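Local atomic coordinates of glucose-6-phosphate isomerase (Thermus thermophilus, PDB entry 1ZZG), a protein that probably catalyses the reversible isomerisation of glucose 6-phosphate to fructose 6-phosphate, a step shared by glycolysis and gluconeogenesis. Residues 157-160 against 165-168; 234-239 against 305-310. One frame throughout, in Å; residues are numbered along the deposited sequence.

Contact 1 (157-160 against 165-168); sequences VTTD and PLRA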
# COMPACT_ATOMS: atom_id res chain seq x y z
N VAL A 157 -6.51 1.85 -26.68
CA VAL A 157 -6.30 3.12 -25.98
C VAL A 157 -7.54 3.67 -25.28
O VAL A 157 -8.66 3.56 -25.78
CB VAL A 157 -5.78 4.19 -26.98
CG1 VAL A 157 -5.56 5.51 -26.29
CG2 VAL A 157 -4.50 3.71 -27.62
N THR A 158 -7.33 4.25 -24.10
CA THR A 158 -8.41 4.86 -23.32
C THR A 158 -7.92 6.27 -23.03
O THR A 158 -6.98 6.47 -22.25
CB THR A 158 -8.63 4.09 -21.99
OG1 THR A 158 -9.04 2.75 -22.28
CG2 THR A 158 -9.70 4.79 -21.16
N THR A 159 -8.56 7.26 -23.65
CA THR A 159 -8.14 8.65 -23.49
C THR A 159 -9.27 9.63 -23.85
O THR A 159 -10.36 9.20 -24.25
CB THR A 159 -6.91 8.93 -24.39
OG1 THR A 159 -6.33 10.20 -24.06
CG2 THR A 159 -7.31 8.93 -25.86
N ASP A 160 -9.01 10.92 -23.73
CA ASP A 160 -10.02 11.93 -24.07
C ASP A 160 -10.55 11.63 -25.47
O ASP A 160 -9.82 11.16 -26.34
CB ASP A 160 -9.40 13.33 -24.07
CG ASP A 160 -10.43 14.43 -24.28
OD1 ASP A 160 -10.99 14.91 -23.28
OD2 ASP A 160 -10.69 14.79 -25.46
N PRO A 165 -2.18 13.48 -27.53
CA PRO A 165 -1.42 12.65 -28.47
C PRO A 165 -1.88 11.19 -28.57
O PRO A 165 -1.73 10.57 -29.63
CB PRO A 165 0.02 12.80 -27.96
CG PRO A 165 -0.14 13.09 -26.51
CD PRO A 165 -1.31 14.04 -26.49
N LEU A 166 -2.44 10.64 -27.50
CA LEU A 166 -2.91 9.26 -27.52
C LEU A 166 -4.12 9.12 -28.44
O LEU A 166 -4.26 8.13 -29.15
CB LEU A 166 -3.29 8.78 -26.13
CG LEU A 166 -2.19 8.21 -25.24
CD1 LEU A 166 -2.83 7.58 -24.01
CD2 LEU A 166 -1.38 7.17 -26.00
N ARG A 167 -5.00 10.12 -28.40
CA ARG A 167 -6.18 10.10 -29.25
C ARG A 167 -5.74 10.16 -30.71
O ARG A 167 -6.22 9.41 -31.55
CB ARG A 167 -7.08 11.29 -28.92
CG ARG A 167 -8.28 11.46 -29.85
CD ARG A 167 -9.13 10.20 -29.95
NE ARG A 167 -9.59 9.73 -28.64
CZ ARG A 167 -10.44 8.72 -28.48
NH1 ARG A 167 -10.93 8.08 -29.53
NH2 ARG A 167 -10.81 8.36 -27.26
N ALA A 168 -4.80 11.06 -31.00
CA ALA A 168 -4.30 11.23 -32.36
C ALA A 168 -3.60 9.96 -32.85
O ALA A 168 -3.79 9.54 -33.99
CB ALA A 168 -3.34 12.41 -32.41
O HOH W 1 -5.05 11.65 -26.08
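Leu166 and Arg167, in the first turn of helix 165-173, meet the C-terminal end of strand 155-159 in different ways, one through apolar packing and the other through hydrogen bonds. Leu166 lays its CB 4.0 Å from Val157 CG1, with its CD1 reaching the same methyl, and the two side chains cross obliquely. Its CB also borders the Thr159 hydroxyl, whose strongest partner is the carbonyl of Ser124 on the adjacent strand. At Arg167 the backbone N donates to a water, 2.8 Å from its oxygen, and that water in turn donates to Thr159 OG1, so one water bridges the strand side chain and the helix backbone, beside the direct bonds of the arginine. The arginine side chain leaves the helix with CG anti to the backbone N (chi1 174°), then bends at chi2 and chi3; this bend brings NE past Thr159 CG2, at 3.7 Å, and on to the carbonyls where the strand ends. Arg167 NE gives Asp160 O a 2.7 Å bond, in the carbonyl plane but tilted from the guanidinium plane. Arg167 NH2 reaches Thr159 O at 3.2 Å, within the guanidinium plane yet well above that of the carbonyl, and adds a weak bond to Asp160 O. Two main-chain oxygens thus fix the rotation of the guanidinium. The contact closes the strand-to-helix turn of a beta-alpha-beta unit in the parallel sheet of the SIS fold: strand 155-159 lies between strands 118-124 and 176-179, and Arg167 also packs on Ala177 and Ala179 of the latter.

Contact 2 (234-239 against 305-310); sequences LLLHLH and DKLLAL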
# COMPACT_ATOMS: atom_id res chain seq x y z
N LEU A 234 -19.73 15.60 6.64
CA LEU A 234 -19.78 16.36 7.89
C LEU A 234 -18.74 15.82 8.87
O LEU A 234 -18.00 16.59 9.48
CB LEU A 234 -21.17 16.25 8.53
CG LEU A 234 -21.31 16.95 9.89
CD1 LEU A 234 -21.08 18.45 9.71
CD2 LEU A 234 -22.69 16.69 10.48
N LEU A 235 -18.68 14.50 9.01
CA LEU A 235 -17.71 13.89 9.91
C LEU A 235 -16.30 14.38 9.60
O LEU A 235 -15.60 14.84 10.48
CB LEU A 235 -17.77 12.36 9.81
CG LEU A 235 -18.98 11.67 10.46
CD1 LEU A 235 -18.99 10.20 10.08
CD2 LEU A 235 -18.91 11.82 11.97
N LEU A 236 -15.89 14.27 8.34
CA LEU A 236 -14.55 14.73 7.98
C LEU A 236 -14.43 16.24 8.22
O LEU A 236 -13.39 16.72 8.67
CB LEU A 236 -14.23 14.41 6.51
CG LEU A 236 -13.75 12.98 6.19
CD1 LEU A 236 -14.89 11.98 6.34
CD2 LEU A 236 -13.20 12.95 4.77
N HIS A 237 -15.50 16.97 7.93
CA HIS A 237 -15.49 18.42 8.11
C HIS A 237 -15.30 18.83 9.58
O HIS A 237 -14.57 19.78 9.87
CB HIS A 237 -16.79 19.05 7.60
CG HIS A 237 -16.84 20.53 7.75
ND1 HIS A 237 -15.89 21.36 7.18
CD2 HIS A 237 -17.69 21.35 8.42
CE1 HIS A 237 -16.16 22.62 7.49
NE2 HIS A 237 -17.25 22.64 8.24
N LEU A 238 -15.96 18.11 10.48
CA LEU A 238 -15.87 18.40 11.91
C LEU A 238 -14.48 18.09 12.47
O LEU A 238 -14.15 18.47 13.60
CB LEU A 238 -16.94 17.61 12.67
CG LEU A 238 -18.40 17.93 12.33
CD1 LEU A 238 -19.31 17.00 13.10
CD2 LEU A 238 -18.72 19.38 12.66
N HIS A 239 -13.66 17.39 11.69
CA HIS A 239 -12.31 17.06 12.11
C HIS A 239 -11.31 17.59 11.09
O HIS A 239 -10.19 17.09 10.99
CB HIS A 239 -12.14 15.55 12.26
CG HIS A 239 -13.06 14.94 13.27
ND1 HIS A 239 -14.36 14.58 12.98
CD2 HIS A 239 -12.87 14.64 14.58
CE1 HIS A 239 -14.93 14.08 14.06
NE2 HIS A 239 -14.05 14.11 15.05
N ASP A 305 -4.96 12.55 17.23
CA ASP A 305 -5.01 13.53 16.15
C ASP A 305 -5.52 12.94 14.84
O ASP A 305 -5.12 13.37 13.76
CB ASP A 305 -3.62 14.12 15.93
CG ASP A 305 -2.58 13.06 15.58
OD1 ASP A 305 -2.92 11.86 15.57
OD2 ASP A 305 -1.42 13.43 15.32
N LYS A 306 -6.43 11.98 14.95
CA LYS A 306 -6.96 11.33 13.77
C LYS A 306 -8.47 11.13 13.78
O LYS A 306 -9.11 11.16 14.84
CB LYS A 306 -6.30 9.95 13.62
CG LYS A 306 -4.78 9.97 13.60
CD LYS A 306 -4.21 8.57 13.83
CE LYS A 306 -2.68 8.55 13.70
NZ LYS A 306 -2.01 9.44 14.71
N LEU A 307 -9.03 10.96 12.59
CA LEU A 307 -10.44 10.64 12.42
C LEU A 307 -10.29 9.35 11.64
O LEU A 307 -9.71 9.35 10.55
CB LEU A 307 -11.18 11.68 11.56
CG LEU A 307 -12.60 11.21 11.17
CD1 LEU A 307 -13.45 11.05 12.43
CD2 LEU A 307 -13.24 12.22 10.23
N LEU A 308 -10.79 8.25 12.19
CA LEU A 308 -10.66 6.97 11.51
C LEU A 308 -11.98 6.41 11.00
O LEU A 308 -12.97 6.36 11.72
CB LEU A 308 -10.00 5.94 12.43
CG LEU A 308 -8.62 6.28 13.00
CD1 LEU A 308 -8.77 6.97 14.35
CD2 LEU A 308 -7.82 4.99 13.18
N ALA A 309 -11.95 5.98 9.75
CA ALA A 309 -13.11 5.38 9.13
C ALA A 309 -12.77 3.93 8.84
O ALA A 309 -11.74 3.64 8.21
CB ALA A 309 -13.45 6.11 7.83
N LEU A 310 -13.61 3.03 9.31
CA LEU A 310 -13.42 1.60 9.10
C LEU A 310 -14.50 1.05 8.18
O LEU A 310 -15.69 1.17 8.47
CB LEU A 310 -13.43 0.84 10.43
CG LEU A 310 -12.10 0.55 11.13
CD1 LEU A 310 -11.39 1.84 11.49
CD2 LEU A 310 -12.36 -0.28 12.38
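Leu307 sets its CD1 methyl over one face of the His239 imidazole, a CH-pi contact 3.8 Å from the ring centroid and 15° off the normal. This is helix-on-sheet packing in an alpha/beta SIS fold: the end of helix 228-238 and the residue following it rest against strand 306-313, which runs between strands 244-249 and 360-366 of the mixed sheet. With CG anti to the backbone N (chi1 170°), Leu307 extends both methyls toward the helix end. Its CD2 fits beneath the last turn, 3.6 Å from Leu236 CA and 3.5 Å from Leu235 O, while the Leu236 side chain crosses that of Leu307 at about a right angle, Leu236 CG lying 4.1 Å from Leu307 CD2. One leucine therefore touches backbone and side chains together and supplies most of the strand's share of the interface. On the sheet side, Leu307 also packs on Arg360. The imidazole is held at both nitrogens, NE2 being hydrogen-bonded to Arg360 and ND1 turned back to the helix. An alanine in place of His239 would probably strip the Leu307 methyl of its aromatic cover and leave Arg360 without this hydrogen-bond partner. The bond at the other nitrogen lies within 234-239: His239 ND1 donates to Leu235 O at 2.8 Å, almost perfectly straight at 179°, with the acceptor lying exactly in the ring plane.

How the contacts relate
Contacts 1 and 2 belong to the two separate sheets of the chain: 157-160 with 165-168 in the five-stranded parallel sheet, 234-239 with 305-310 in the mixed one. They lie on opposite sides of the chain's centre, with their own centres 38 Å apart and nearest atoms about 27 Å apart, so neither touches the other. Contact 1 joins neighbouring elements across a four-residue turn, whereas contact 2 brings together segments separated by 65 residues. That intervening stretch includes Glu267, the predicted proton donor; Lys406, the other predicted active-site residue, follows both contacts in sequence. Both contacts are buried packing away from these sites.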